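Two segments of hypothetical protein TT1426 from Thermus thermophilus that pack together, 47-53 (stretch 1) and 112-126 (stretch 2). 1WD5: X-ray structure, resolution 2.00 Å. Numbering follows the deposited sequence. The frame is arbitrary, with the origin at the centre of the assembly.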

ATOM      1  N   GLY A  47     -12.974  11.167   0.616  1.00 20.84           N
ATOM      2  CA  GLY A  47     -12.173  10.675   1.720  1.00 19.11           C
ATOM      3  C   GLY A  47     -10.937  11.522   1.968  1.00 18.52           C
ATOM      4  O   GLY A  47     -10.829  12.649   1.476  1.00 16.18           O
ATOM      5  N   GLU A  48     -10.001  10.964   2.727  1.00 16.06           N
ATOM      6  CA  GLU A  48      -8.760  11.649   3.074  1.00 16.94           C
ATOM      7  C   GLU A  48      -7.544  10.869   2.568  1.00 15.92           C
ATOM      8  O   GLU A  48      -7.413   9.673   2.820  1.00 15.47           O
ATOM      9  CB  GLU A  48      -8.693  11.819   4.594  1.00 19.26           C
ATOM     10  CG  GLU A  48      -7.355  12.296   5.126  1.00 24.00           C
ATOM     11  CD  GLU A  48      -7.423  12.692   6.590  1.00 26.72           C
ATOM     12  OE1 GLU A  48      -8.110  11.993   7.363  1.00 28.80           O
ATOM     13  OE2 GLU A  48      -6.784  13.697   6.968  1.00 29.58           O
ATOM     14  N   LEU A  49      -6.649  11.553   1.863  1.00 15.12           N
ATOM     15  CA  LEU A  49      -5.463  10.910   1.302  1.00 14.70           C
ATOM     16  C   LEU A  49      -4.224  10.982   2.185  1.00 13.92           C
ATOM     17  O   LEU A  49      -3.939  12.002   2.809  1.00 11.82           O
ATOM     18  CB  LEU A  49      -5.153  11.519  -0.070  1.00 15.62           C
ATOM     19  CG  LEU A  49      -3.943  11.049  -0.892  1.00 18.32           C
ATOM     20  CD1 LEU A  49      -2.661  11.626  -0.328  1.00 17.66           C
ATOM     21  CD2 LEU A  49      -3.895   9.529  -0.922  1.00 14.85           C
ATOM     22  N   ASP A  50      -3.499   9.872   2.241  1.00 14.17           N
ATOM     23  CA  ASP A  50      -2.253   9.802   2.994  1.00 15.40           C
ATOM     24  C   ASP A  50      -1.429   8.685   2.380  1.00 15.62           C
ATOM     25  O   ASP A  50      -1.895   7.960   1.496  1.00 15.79           O
ATOM     26  CB  ASP A  50      -2.497   9.527   4.487  1.00 14.31           C
ATOM     27  CG  ASP A  50      -1.247   9.754   5.334  1.00 15.82           C
ATOM     28  OD1 ASP A  50      -0.243  10.274   4.802  1.00 13.39           O
ATOM     29  OD2 ASP A  50      -1.266   9.423   6.536  1.00 16.54           O
ATOM     30  N   VAL A  51      -0.194   8.557   2.835  1.00 15.86           N
ATOM     31  CA  VAL A  51       0.685   7.535   2.313  1.00 15.41           C
ATOM     32  C   VAL A  51       0.934   6.494   3.396  1.00 15.88           C
ATOM     33  O   VAL A  51       0.905   6.808   4.586  1.00 16.03           O
ATOM     34  CB  VAL A  51       2.027   8.156   1.887  1.00 16.36           C
ATOM     35  CG1 VAL A  51       2.687   8.825   3.093  1.00 13.38           C
ATOM     36  CG2 VAL A  51       2.935   7.100   1.307  1.00 15.52           C
ATOM     37  N   VAL A  52       1.151   5.250   2.982  1.00 15.64           N
ATOM     38  CA  VAL A  52       1.450   4.195   3.935  1.00 15.14           C
ATOM     39  C   VAL A  52       2.938   3.959   3.756  1.00 16.39           C
ATOM     40  O   VAL A  52       3.410   3.732   2.640  1.00 16.87           O
ATOM     41  CB  VAL A  52       0.635   2.899   3.662  1.00 16.04           C
ATOM     42  CG1 VAL A  52       0.853   2.410   2.245  1.00 16.01           C
ATOM     43  CG2 VAL A  52       1.024   1.830   4.672  1.00 13.69           C
ATOM     44  N   LEU A  53       3.672   4.046   4.860  1.00 15.70           N
ATOM     45  CA  LEU A  53       5.120   3.897   4.848  1.00 15.21           C
ATOM     46  C   LEU A  53       5.547   2.672   5.645  1.00 14.96           C
ATOM     47  O   LEU A  53       5.549   2.686   6.879  1.00 12.75           O
ATOM     48  CB  LEU A  53       5.745   5.167   5.426  1.00 14.97           C
ATOM     49  CG  LEU A  53       5.447   6.420   4.586  1.00 16.81           C
ATOM     50  CD1 LEU A  53       5.631   7.694   5.407  1.00 15.77           C
ATOM     51  CD2 LEU A  53       6.368   6.421   3.372  1.00 16.78           C
ATOM     52  N   VAL A 112       5.580  17.514   5.110  1.00 19.09           N
ATOM     53  CA  VAL A 112       4.541  18.195   4.337  1.00 19.27           C
ATOM     54  C   VAL A 112       3.115  17.733   4.652  1.00 20.05           C
ATOM     55  O   VAL A 112       2.157  18.440   4.349  1.00 20.69           O
ATOM     56  CB  VAL A 112       4.778  18.048   2.813  1.00 19.50           C
ATOM     57  CG1 VAL A 112       6.120  18.640   2.438  1.00 19.89           C
ATOM     58  CG2 VAL A 112       4.717  16.587   2.406  1.00 18.25           C
ATOM     59  N   ARG A 113       2.969  16.547   5.245  1.00 22.03           N
ATOM     60  CA  ARG A 113       1.644  16.030   5.606  1.00 20.72           C
ATOM     61  C   ARG A 113       1.781  15.011   6.740  1.00 21.20           C
ATOM     62  O   ARG A 113       2.347  13.933   6.559  1.00 21.06           O
ATOM     63  CB  ARG A 113       0.948  15.433   4.361  1.00 20.22           C
ATOM     64  CG  ARG A 113       0.450  13.980   4.444  1.00 24.80           C
ATOM     65  CD  ARG A 113      -0.636  13.770   5.484  1.00 22.64           C
ATOM     66  NE  ARG A 113      -1.981  13.563   4.944  1.00 20.76           N
ATOM     67  CZ  ARG A 113      -3.078  13.650   5.692  1.00 18.28           C
ATOM     68  NH1 ARG A 113      -2.960  13.936   6.983  1.00 15.09           N
ATOM     69  NH2 ARG A 113      -4.281  13.464   5.166  1.00 16.96           N
ATOM     70  N   PRO A 114       1.273  15.360   7.937  1.00 21.36           N
ATOM     71  CA  PRO A 114       1.331  14.498   9.121  1.00 20.52           C
ATOM     72  C   PRO A 114       0.489  13.244   8.963  1.00 20.45           C
ATOM     73  O   PRO A 114      -0.505  13.244   8.237  1.00 20.73           O
ATOM     74  CB  PRO A 114       0.813  15.408  10.234  1.00 21.00           C
ATOM     75  CG  PRO A 114      -0.203  16.236   9.516  1.00 22.67           C
ATOM     76  CD  PRO A 114       0.530  16.598   8.236  1.00 21.71           C
ATOM     77  N   LYS A 115       0.890  12.176   9.642  1.00 19.26           N
ATOM     78  CA  LYS A 115       0.162  10.918   9.560  1.00 19.46           C
ATOM     79  C   LYS A 115      -1.284  11.079  10.009  1.00 20.02           C
ATOM     80  O   LYS A 115      -1.550  11.532  11.124  1.00 21.32           O
ATOM     81  CB  LYS A 115       0.845   9.852  10.416  1.00 19.51           C
ATOM     82  CG  LYS A 115       0.129   8.513  10.386  1.00 20.98           C
ATOM     83  CD  LYS A 115       0.860   7.456  11.193  1.00 20.98           C
ATOM     84  CE  LYS A 115       0.137   6.122  11.076  1.00 24.25           C
ATOM     85  NZ  LYS A 115       0.826   5.044  11.821  1.00 22.76           N
ATOM     86  N   ALA A 116      -2.217  10.708   9.138  1.00 18.82           N
ATOM     87  CA  ALA A 116      -3.636  10.806   9.457  1.00 19.71           C
ATOM     88  C   ALA A 116      -4.031   9.634  10.347  1.00 19.76           C
ATOM     89  O   ALA A 116      -3.475   8.544  10.227  1.00 19.19           O
ATOM     90  CB  ALA A 116      -4.467  10.792   8.176  1.00 19.53           C
ATOM     91  N   ALA A 117      -4.987   9.867  11.242  1.00 20.89           N
ATOM     92  CA  ALA A 117      -5.456   8.826  12.149  1.00 22.60           C
ATOM     93  C   ALA A 117      -6.097   7.694  11.356  1.00 23.02           C
ATOM     94  O   ALA A 117      -6.697   7.926  10.304  1.00 24.55           O
ATOM     95  CB  ALA A 117      -6.464   9.413  13.144  1.00 22.70           C
ATOM     96  N   ARG A 118      -5.966   6.470  11.857  1.00 23.07           N
ATOM     97  CA  ARG A 118      -6.532   5.303  11.188  1.00 23.76           C
ATOM     98  C   ARG A 118      -7.436   4.489  12.109  1.00 24.59           C
ATOM     99  O   ARG A 118      -8.336   3.784  11.651  1.00 23.89           O
ATOM    100  CB  ARG A 118      -5.400   4.423  10.655  1.00 24.61           C
ATOM    101  CG  ARG A 118      -4.523   5.149   9.644  1.00 27.18           C
ATOM    102  CD  ARG A 118      -3.176   4.479   9.441  1.00 26.97           C
ATOM    103  NE  ARG A 118      -2.357   5.241   8.502  1.00 25.75           N
ATOM    104  CZ  ARG A 118      -1.112   4.936   8.164  1.00 25.67           C
ATOM    105  NH1 ARG A 118      -0.519   3.873   8.691  1.00 29.00           N
ATOM    106  NH2 ARG A 118      -0.459   5.695   7.293  1.00 24.61           N
ATOM    107  N   LYS A 119      -7.190   4.600  13.410  1.00 24.70           N
ATOM    108  CA  LYS A 119      -7.962   3.875  14.409  1.00 25.61           C
ATOM    109  C   LYS A 119      -9.467   4.074  14.278  1.00 24.77           C
ATOM    110  O   LYS A 119      -9.956   5.204  14.249  1.00 23.36           O
ATOM    111  CB  LYS A 119      -7.519   4.288  15.817  1.00 27.84           C
ATOM    112  CG  LYS A 119      -8.238   3.546  16.932  1.00 30.94           C
ATOM    113  CD  LYS A 119      -7.747   3.992  18.302  1.00 35.16           C
ATOM    114  CE  LYS A 119      -8.418   3.199  19.415  1.00 37.26           C
ATOM    115  NZ  LYS A 119      -7.901   3.587  20.759  1.00 40.85           N
ATOM    116  N   GLY A 120     -10.195   2.962  14.206  1.00 24.05           N
ATOM    117  CA  GLY A 120     -11.644   3.022  14.099  1.00 24.11           C
ATOM    118  C   GLY A 120     -12.203   3.671  12.843  1.00 24.43           C
ATOM    119  O   GLY A 120     -13.356   4.099  12.826  1.00 23.46           O
ATOM    120  N   ARG A 121     -11.406   3.752  11.784  1.00 23.42           N
ATOM    121  CA  ARG A 121     -11.894   4.354  10.551  1.00 23.79           C
ATOM    122  C   ARG A 121     -11.800   3.352   9.418  1.00 22.39           C
ATOM    123  O   ARG A 121     -11.096   2.350   9.531  1.00 20.97           O
ATOM    124  CB  ARG A 121     -11.079   5.603  10.210  1.00 26.23           C
ATOM    125  CG  ARG A 121     -11.109   6.658  11.306  1.00 30.28           C
ATOM    126  CD  ARG A 121     -10.327   7.891  10.912  1.00 32.76           C
ATOM    127  NE  ARG A 121     -10.973   8.614   9.822  1.00 34.88           N
ATOM    128  CZ  ARG A 121     -10.433   9.658   9.204  1.00 36.38           C
ATOM    129  NH1 ARG A 121      -9.235  10.099   9.571  1.00 37.67           N
ATOM    130  NH2 ARG A 121     -11.085  10.256   8.216  1.00 37.71           N
ATOM    131  N   ASP A 122     -12.530   3.606   8.337  1.00 21.40           N
ATOM    132  CA  ASP A 122     -12.480   2.717   7.187  1.00 20.15           C
ATOM    133  C   ASP A 122     -11.202   3.072   6.438  1.00 18.92           C
ATOM    134  O   ASP A 122     -10.958   4.239   6.137  1.00 17.94           O
ATOM    135  CB  ASP A 122     -13.694   2.920   6.274  1.00 19.97           C
ATOM    136  CG  ASP A 122     -15.006   2.515   6.936  1.00 22.40           C
ATOM    137  OD1 ASP A 122     -14.994   1.621   7.809  1.00 22.07           O
ATOM    138  OD2 ASP A 122     -16.055   3.084   6.569  1.00 22.54           O
ATOM    139  N   VAL A 123     -10.387   2.063   6.148  1.00 17.11           N
ATOM    140  CA  VAL A 123      -9.125   2.277   5.453  1.00 16.46           C
ATOM    141  C   VAL A 123      -9.047   1.524   4.130  1.00 16.85           C
ATOM    142  O   VAL A 123      -9.337   0.324   4.065  1.00 15.76           O
ATOM    143  CB  VAL A 123      -7.938   1.838   6.337  1.00 17.44           C
ATOM    144  CG1 VAL A 123      -6.626   2.073   5.606  1.00 15.40           C
ATOM    145  CG2 VAL A 123      -7.967   2.598   7.658  1.00 17.32           C
ATOM    146  N   VAL A 124      -8.657   2.241   3.079  1.00 14.32           N
ATOM    147  CA  VAL A 124      -8.507   1.666   1.745  1.00 12.98           C
ATOM    148  C   VAL A 124      -7.027   1.712   1.348  1.00 13.93           C
ATOM    149  O   VAL A 124      -6.412   2.777   1.356  1.00 15.60           O
ATOM    150  CB  VAL A 124      -9.318   2.463   0.699  1.00 12.23           C
ATOM    151  CG1 VAL A 124      -9.157   1.841  -0.675  1.00 10.26           C
ATOM    152  CG2 VAL A 124     -10.780   2.498   1.095  1.00 11.08           C
ATOM    153  N   LEU A 125      -6.457   0.556   1.020  1.00 13.74           N
ATOM    154  CA  LEU A 125      -5.058   0.474   0.605  1.00 13.32           C
ATOM    155  C   LEU A 125      -5.016   0.420  -0.914  1.00 14.08           C
ATOM    156  O   LEU A 125      -5.648  -0.442  -1.523  1.00 14.02           O
ATOM    157  CB  LEU A 125      -4.396  -0.773   1.193  1.00 14.68           C
ATOM    158  CG  LEU A 125      -4.053  -0.687   2.680  1.00 18.97           C
ATOM    159  CD1 LEU A 125      -3.584  -2.043   3.192  1.00 17.02           C
ATOM    160  CD2 LEU A 125      -2.964   0.369   2.877  1.00 19.01           C
ATOM    161  N   VAL A 126      -4.250   1.325  -1.519  1.00 13.15           N
ATOM    162  CA  VAL A 126      -4.170   1.413  -2.975  1.00 12.80           C
ATOM    163  C   VAL A 126      -2.761   1.477  -3.568  1.00 13.79           C
ATOM    164  O   VAL A 126      -1.849   2.041  -2.972  1.00 14.48           O
ATOM    165  CB  VAL A 126      -4.909   2.682  -3.476  1.00 13.62           C
ATOM    166  CG1 VAL A 126      -4.948   2.701  -4.996  1.00 12.16           C
ATOM    167  CG2 VAL A 126      -6.310   2.747  -2.893  1.00 11.48           C
TER
HETATM  168  O   HOH W   1      -4.964  15.042   8.695  1.00 46.55           O
HETATM  169  O   HOH W   2       2.245   4.379   7.380  1.00 15.96           O

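What anchors the two stretches most firmly? Glu48 does, by offering each carboxylate oxygen to a different arginine. Its OE2 accepts an almost straight hydrogen bond from Arg113 NH2 at 3.1 Å, and its OE1 accepts one from Arg121 NH1, also at 3.1 Å; both are salt bridges, so charge reinforces the bonds. Water 1 supports the first pairing, donating to Glu48 OE2 (2.8 Å) and accepting from Arg113 NH1 (2.9 Å).

How else is Arg113 held? The edge of its guanidinium also meets the backbone: NH2 donates to Leu49 O at 2.8 Å, and NE adds a weak bond to Leu49 O at 3.3 Å. Asp50 CG lies over one face of the group. Asp50 OD1 is 3.7 Å from Arg113 NE but well out of the guanidinium plane, so this long salt bridge is a matter of charge alone.

What does the other oxygen of Asp50 do? OD2 accepts a nearly linear hydrogen bond from Ala116 N at 3.1 Å, tying the loop to strand 48-51 through a side chain rather than by backbone pairing; Asp50 CA and Ala116 CA stay 6.7 Å apart. Asp50 OD2 also forms a long salt bridge with Arg118 NH2, 3.9 Å away. Arg118 NH2 lies 3.2 Å from Val51 O, yet the angle is too poor for a hydrogen bond. Water 2 accepts from Arg118 NH2 (3.0 Å) and from Leu53 N (2.9 Å).

What packing surrounds these polar contacts? The Ala116 methyl, pointing toward stretch 1, lies against the Glu48 carboxylate (Ala116 CB to Glu48 CD, 3.9 Å). Farther along, Val52 CG1 meets Leu125 CD2 at 4.4 Å, a loose apolar contact between buried side chains whose backbones lie farther apart (Val52 CA to Leu125 CA, 8.2 Å). Between Ala116 and Leu125 in sequence, a type II turn from Arg118 to Arg121 leads into strand 122-126.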